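Local coordinates for protein sugar kinase (Agrobacterium tumefaciens, PDB 2RBC) that probably transfers a phosphate group from ATP to a carbohydrate, as a putative sugar kinase of the ribokinase (pfkB) family, at residues F209-P212 with A213-L217; T322-A325 with M326-W329. All blocks are in the same frame, centred on the assembly; numbering follows the deposited sequence.

Interaction 1. Residues F209-P212 with A213-L217; sequences FSEP and AATRL. With SO4 (sulfate ion), chain E.
Ser210 caps the helix that contains Ala213 at the junction where strand 206-210 of the large mixed sheet of this ribokinase-like domain passes into helix 211-218. Its OG accepts the N-H of Ala213 at 3.3 Å. A chi1 of 60° sets OG between the backbone N and the carbonyl carbon, facing the first turn of the helix. The same hydroxyl is hydrogen-bonded to Asp190, the residue just after neighbouring strand 185-189.

Backbone bonds start the helix: Ala214 N donates to Ser210 O, Thr215 N to Glu211 O and Arg216 N to Pro212 O. Glu211 O takes a second donor, Thr215 OG1, at 2.6 Å and from 46° out of the carbonyl plane. With OG1 beside its own backbone N (chi1 -57°), Thr215 turns its hydroxyl back along the helix.

Apolar contacts fill the inner side. Phe209 CB lies 4.0 Å from Ala214 CB, and its ring atom CE1 meets Leu217 CD2 at 3.7 Å, the two side chains crossing near a right angle. Leu230 of helix 223-233 also packs on Phe209.

At the outer side, Arg216 NH1 donates to O4 of a sulfate ion, probably from the crystallisation liquor, that is also hydrogen-bonded to Val194 N. A water bridges Glu211 and Thr215, donating to Glu211 OE2 at 3.2 Å and Thr215 OG1 at 2.7 Å.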
loop_
_atom_site.group_PDB
_atom_site.type_symbol
_atom_site.label_atom_id
_atom_site.label_comp_id
_atom_site.label_asym_id
_atom_site.label_seq_id
_atom_site.Cartn_x
_atom_site.Cartn_y
_atom_site.Cartn_z
ATOM N N PHE A 209 29.514 -3.831 -3.448
ATOM C CA PHE A 209 28.548 -4.674 -4.150
ATOM C C PHE A 209 27.805 -5.584 -3.151
ATOM O O PHE A 209 28.388 -6.045 -2.166
ATOM C CB PHE A 209 29.247 -5.619 -5.158
ATOM C CG PHE A 209 29.903 -4.931 -6.322
ATOM C CD1 PHE A 209 29.139 -4.473 -7.409
ATOM C CD2 PHE A 209 31.304 -4.828 -6.390
ATOM C CE1 PHE A 209 29.763 -3.894 -8.521
ATOM C CE2 PHE A 209 31.945 -4.241 -7.478
ATOM C CZ PHE A 209 31.183 -3.763 -8.552
ATOM N N SER A 210 26.523 -5.860 -3.430
ATOM C CA SER A 210 25.792 -6.889 -2.717
ATOM C C SER A 210 26.219 -8.193 -3.355
ATOM O O SER A 210 26.671 -8.213 -4.508
ATOM C CB SER A 210 24.279 -6.702 -2.916
ATOM O OG SER A 210 23.969 -6.779 -4.291
ATOM N N GLU A 211 26.072 -9.290 -2.632
ATOM C CA GLU A 211 26.403 -10.576 -3.224
ATOM C C GLU A 211 25.696 -10.874 -4.589
ATOM O O GLU A 211 26.328 -11.278 -5.581
ATOM C CB GLU A 211 26.153 -11.676 -2.194
ATOM C CG GLU A 211 26.334 -13.050 -2.778
ATOM C CD GLU A 211 26.416 -14.125 -1.709
ATOM O OE1 GLU A 211 26.264 -13.816 -0.506
ATOM O OE2 GLU A 211 26.639 -15.286 -2.115
ATOM N N PRO A 212 24.383 -10.681 -4.658
ATOM C CA PRO A 212 23.731 -10.895 -5.941
ATOM C C PRO A 212 24.241 -10.030 -7.091
ATOM O O PRO A 212 24.331 -10.505 -8.222
ATOM C CB PRO A 212 22.270 -10.562 -5.656
ATOM C CG PRO A 212 22.125 -10.527 -4.243
ATOM C CD PRO A 212 23.433 -10.285 -3.614
ATOM N N ALA A 213 24.585 -8.770 -6.831
ATOM C CA ALA A 213 25.090 -7.906 -7.909
ATOM C C ALA A 213 26.459 -8.404 -8.406
ATOM O O ALA A 213 26.707 -8.519 -9.617
ATOM C CB ALA A 213 25.208 -6.455 -7.392
ATOM N N ALA A 214 27.335 -8.724 -7.453
ATOM C CA ALA A 214 28.665 -9.221 -7.764
ATOM C C ALA A 214 28.611 -10.554 -8.502
ATOM O O ALA A 214 29.423 -10.796 -9.404
ATOM C CB ALA A 214 29.477 -9.336 -6.510
ATOM N N THR A 215 27.652 -11.398 -8.122
ATOM C CA THR A 215 27.421 -12.686 -8.784
ATOM C C THR A 215 27.089 -12.453 -10.244
ATOM O O THR A 215 27.630 -13.097 -11.121
ATOM C CB THR A 215 26.260 -13.441 -8.099
ATOM O OG1 THR A 215 26.551 -13.606 -6.691
ATOM C CG2 THR A 215 26.028 -14.765 -8.742
ATOM N N ARG A 216 26.185 -11.516 -10.495
ATOM C CA ARG A 216 25.787 -11.247 -11.852
ATOM C C ARG A 216 26.915 -10.682 -12.672
ATOM O O ARG A 216 27.089 -11.050 -13.832
ATOM C CB ARG A 216 24.610 -10.265 -11.913
ATOM C CG ARG A 216 24.129 -10.116 -13.365
ATOM C CD ARG A 216 22.950 -9.141 -13.577
ATOM N NE ARG A 216 21.806 -9.427 -12.716
ATOM C CZ ARG A 216 20.662 -8.739 -12.737
ATOM N NH1 ARG A 216 20.491 -7.723 -13.581
ATOM N NH2 ARG A 216 19.686 -9.069 -11.902
ATOM N N LEU A 217 27.683 -9.782 -12.068
ATOM C CA LEU A 217 28.740 -9.086 -12.787
ATOM C C LEU A 217 29.905 -10.006 -13.154
ATOM O O LEU A 217 30.496 -9.843 -14.223
ATOM C CB LEU A 217 29.217 -7.855 -11.975
ATOM C CG LEU A 217 30.069 -6.787 -12.674
ATOM C CD1 LEU A 217 29.384 -6.202 -13.930
ATOM C CD2 LEU A 217 30.392 -5.680 -11.676
HETATM S S SO4 E . 21.274 -8.157 -17.257
HETATM O O1 SO4 E . 21.680 -9.556 -17.388
HETATM O O2 SO4 E . 21.427 -7.453 -18.532
HETATM O O3 SO4 E . 19.887 -8.068 -16.796
HETATM O O4 SO4 E . 22.152 -7.529 -16.286
HETATM O O HOH W 1 26.390 -15.917 -5.281
#

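Interaction 2. Residues T322-A325 with M326-W329; sequences TEEA and MRQW
The torsions of Glu324 and Arg327 bring their charged ends together one helical turn apart. Both have CG anti to the backbone N (chi1 177° and -175°), and each chain then bends, Glu324 at chi2 and Arg327 at chi3, leaving the two side chains lying side by side and pointing the same way.

The salt bridge is a side-on grip by two nitrogens, one to each carboxylate oxygen. Arg327 NE donates to Glu324 OE1 at 3.0 Å, nearly straight and within the guanidinium plane, yet it comes to the syn side of OE1 clearly off the carboxylate plane. Arg327 NH2 reaches the syn lone pair of Glu324 OE2 at 2.8 Å, but the bond is more bent and OE2 stands out of the guanidinium plane. These deviations fit a twisted pairing, the carboxylate and guanidinium planes being 49° apart.

Glu324 OE2 has a second donor. Gln328 NE2 donates to the anti lone pair of Glu324 OE2 at 2.8 Å, with the oxygen close to the amide plane. Two donors on different lone pairs should restrict rotation of the carboxylate. Gln328 also lays CG over one guanidinium face of Arg327, 4.0 Å above the plane and toward its rim.

Selenomethionine Met326 runs alongside Glu323, CE lying 3.4 Å from Glu323 OE1, while Glu323 OE2 forms a salt bridge with Arg319. The helical backbone bonds run on, including Trp329 N to Ala325 O at 2.9 Å. Ala325 and Trp329 pack on Val301 of helix 292-307. Acidic and basic or amide partners at i to i+3 and i to i+4 are typical of the outward side of an amphipathic helix, here the C-terminal helix 319-330.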
loop_
_atom_site.group_PDB
_atom_site.type_symbol
_atom_site.label_atom_id
_atom_site.label_comp_id
_atom_site.label_asym_id
_atom_site.label_seq_id
_atom_site.Cartn_x
_atom_site.Cartn_y
_atom_site.Cartn_z
ATOM N N THR A 322 26.041 1.745 18.098
ATOM C CA THR A 322 26.977 0.990 17.249
ATOM C C THR A 322 28.378 0.883 17.884
ATOM O O THR A 322 28.965 -0.218 17.951
ATOM C CB THR A 322 27.066 1.583 15.802
ATOM O OG1 THR A 322 25.741 1.840 15.270
ATOM C CG2 THR A 322 27.827 0.602 14.843
ATOM N N GLU A 323 28.897 2.001 18.403
ATOM C CA GLU A 323 30.225 1.997 19.014
ATOM C C GLU A 323 30.277 1.053 20.214
ATOM O O GLU A 323 31.254 0.315 20.391
ATOM C CB GLU A 323 30.679 3.391 19.475
ATOM C CG GLU A 323 30.819 4.507 18.420
ATOM C CD GLU A 323 32.044 4.433 17.591
ATOM O OE1 GLU A 323 32.879 3.513 17.848
ATOM O OE2 GLU A 323 32.177 5.293 16.660
ATOM N N GLU A 324 29.247 1.081 21.054
ATOM C CA GLU A 324 29.232 0.233 22.232
ATOM C C GLU A 324 29.065 -1.231 21.844
ATOM O O GLU A 324 29.739 -2.077 22.374
ATOM C CB GLU A 324 28.153 0.679 23.214
ATOM C CG GLU A 324 27.980 -0.178 24.460
ATOM C CD GLU A 324 29.230 -0.325 25.303
ATOM O OE1 GLU A 324 30.142 0.525 25.230
ATOM O OE2 GLU A 324 29.315 -1.308 26.063
ATOM N N ALA A 325 28.140 -1.521 20.928
ATOM C CA ALA A 325 27.970 -2.881 20.443
ATOM C C ALA A 325 29.281 -3.439 19.894
ATOM O O ALA A 325 29.703 -4.577 20.207
ATOM C CB ALA A 325 26.831 -2.936 19.381
HETATM N N MSE A 326 29.977 -2.605 19.134
HETATM C CA MSE A 326 31.187 -3.013 18.462
HETATM C C MSE A 326 32.287 -3.308 19.454
HETATM O O MSE A 326 33.001 -4.295 19.329
HETATM C CB MSE A 326 31.624 -1.934 17.478
HETATM C CG MSE A 326 32.899 -2.322 16.764
HETATM SE SE MSE A 326 33.305 -1.084 15.336
HETATM C CE MSE A 326 33.651 0.551 16.371
ATOM N N ARG A 327 32.401 -2.457 20.464
ATOM C CA ARG A 327 33.342 -2.661 21.552
ATOM C C ARG A 327 33.159 -4.010 22.233
ATOM O O ARG A 327 34.115 -4.736 22.450
ATOM C CB ARG A 327 33.184 -1.512 22.542
ATOM C CG ARG A 327 34.154 -1.522 23.659
ATOM C CD ARG A 327 33.783 -0.530 24.800
ATOM N NE ARG A 327 32.692 -0.939 25.719
ATOM C CZ ARG A 327 32.719 -1.982 26.558
ATOM N NH1 ARG A 327 33.771 -2.789 26.617
ATOM N NH2 ARG A 327 31.667 -2.224 27.352
ATOM N N GLN A 328 31.916 -4.325 22.596
ATOM C CA GLN A 328 31.597 -5.594 23.244
ATOM C C GLN A 328 31.864 -6.791 22.320
ATOM O O GLN A 328 32.405 -7.800 22.754
ATOM C CB GLN A 328 30.143 -5.603 23.697
ATOM C CG GLN A 328 29.806 -4.508 24.679
ATOM C CD GLN A 328 28.654 -4.852 25.617
ATOM O OE1 GLN A 328 28.304 -6.022 25.823
ATOM N NE2 GLN A 328 28.086 -3.825 26.220
ATOM N N TRP A 329 31.514 -6.647 21.054
ATOM C CA TRP A 329 31.713 -7.693 20.037
ATOM C C TRP A 329 33.174 -7.984 19.793
ATOM O O TRP A 329 33.580 -9.145 19.800
ATOM C CB TRP A 329 31.030 -7.262 18.747
ATOM C CG TRP A 329 31.348 -8.086 17.570
ATOM C CD1 TRP A 329 31.147 -9.423 17.414
ATOM C CD2 TRP A 329 31.885 -7.611 16.334
ATOM N NE1 TRP A 329 31.559 -9.821 16.153
ATOM C CE2 TRP A 329 32.015 -8.729 15.475
ATOM C CE3 TRP A 329 32.270 -6.349 15.875
ATOM C CZ2 TRP A 329 32.511 -8.618 14.170
ATOM C CZ3 TRP A 329 32.745 -6.231 14.576
ATOM C CH2 TRP A 329 32.850 -7.369 13.730
#

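Interaction 1 comes first along the chain, where strand 206-210 of the larger mixed sheet turns into helix 211-218; interaction 2 follows in helix 319-330, the last helix modelled. Their centres are 29 Å apart and the nearest atoms about 17 Å, so the two do not touch and share no helix or strand. The centre of the first lies 14 Å from the centre of the chain, that of the second 22 Å, consistent with a strand-to-helix junction of the main sheet and a more peripheral helix laid against helix 292-307. Each is a local contact: one spans the N-terminal start of a helix, the other lies within a helix already under way.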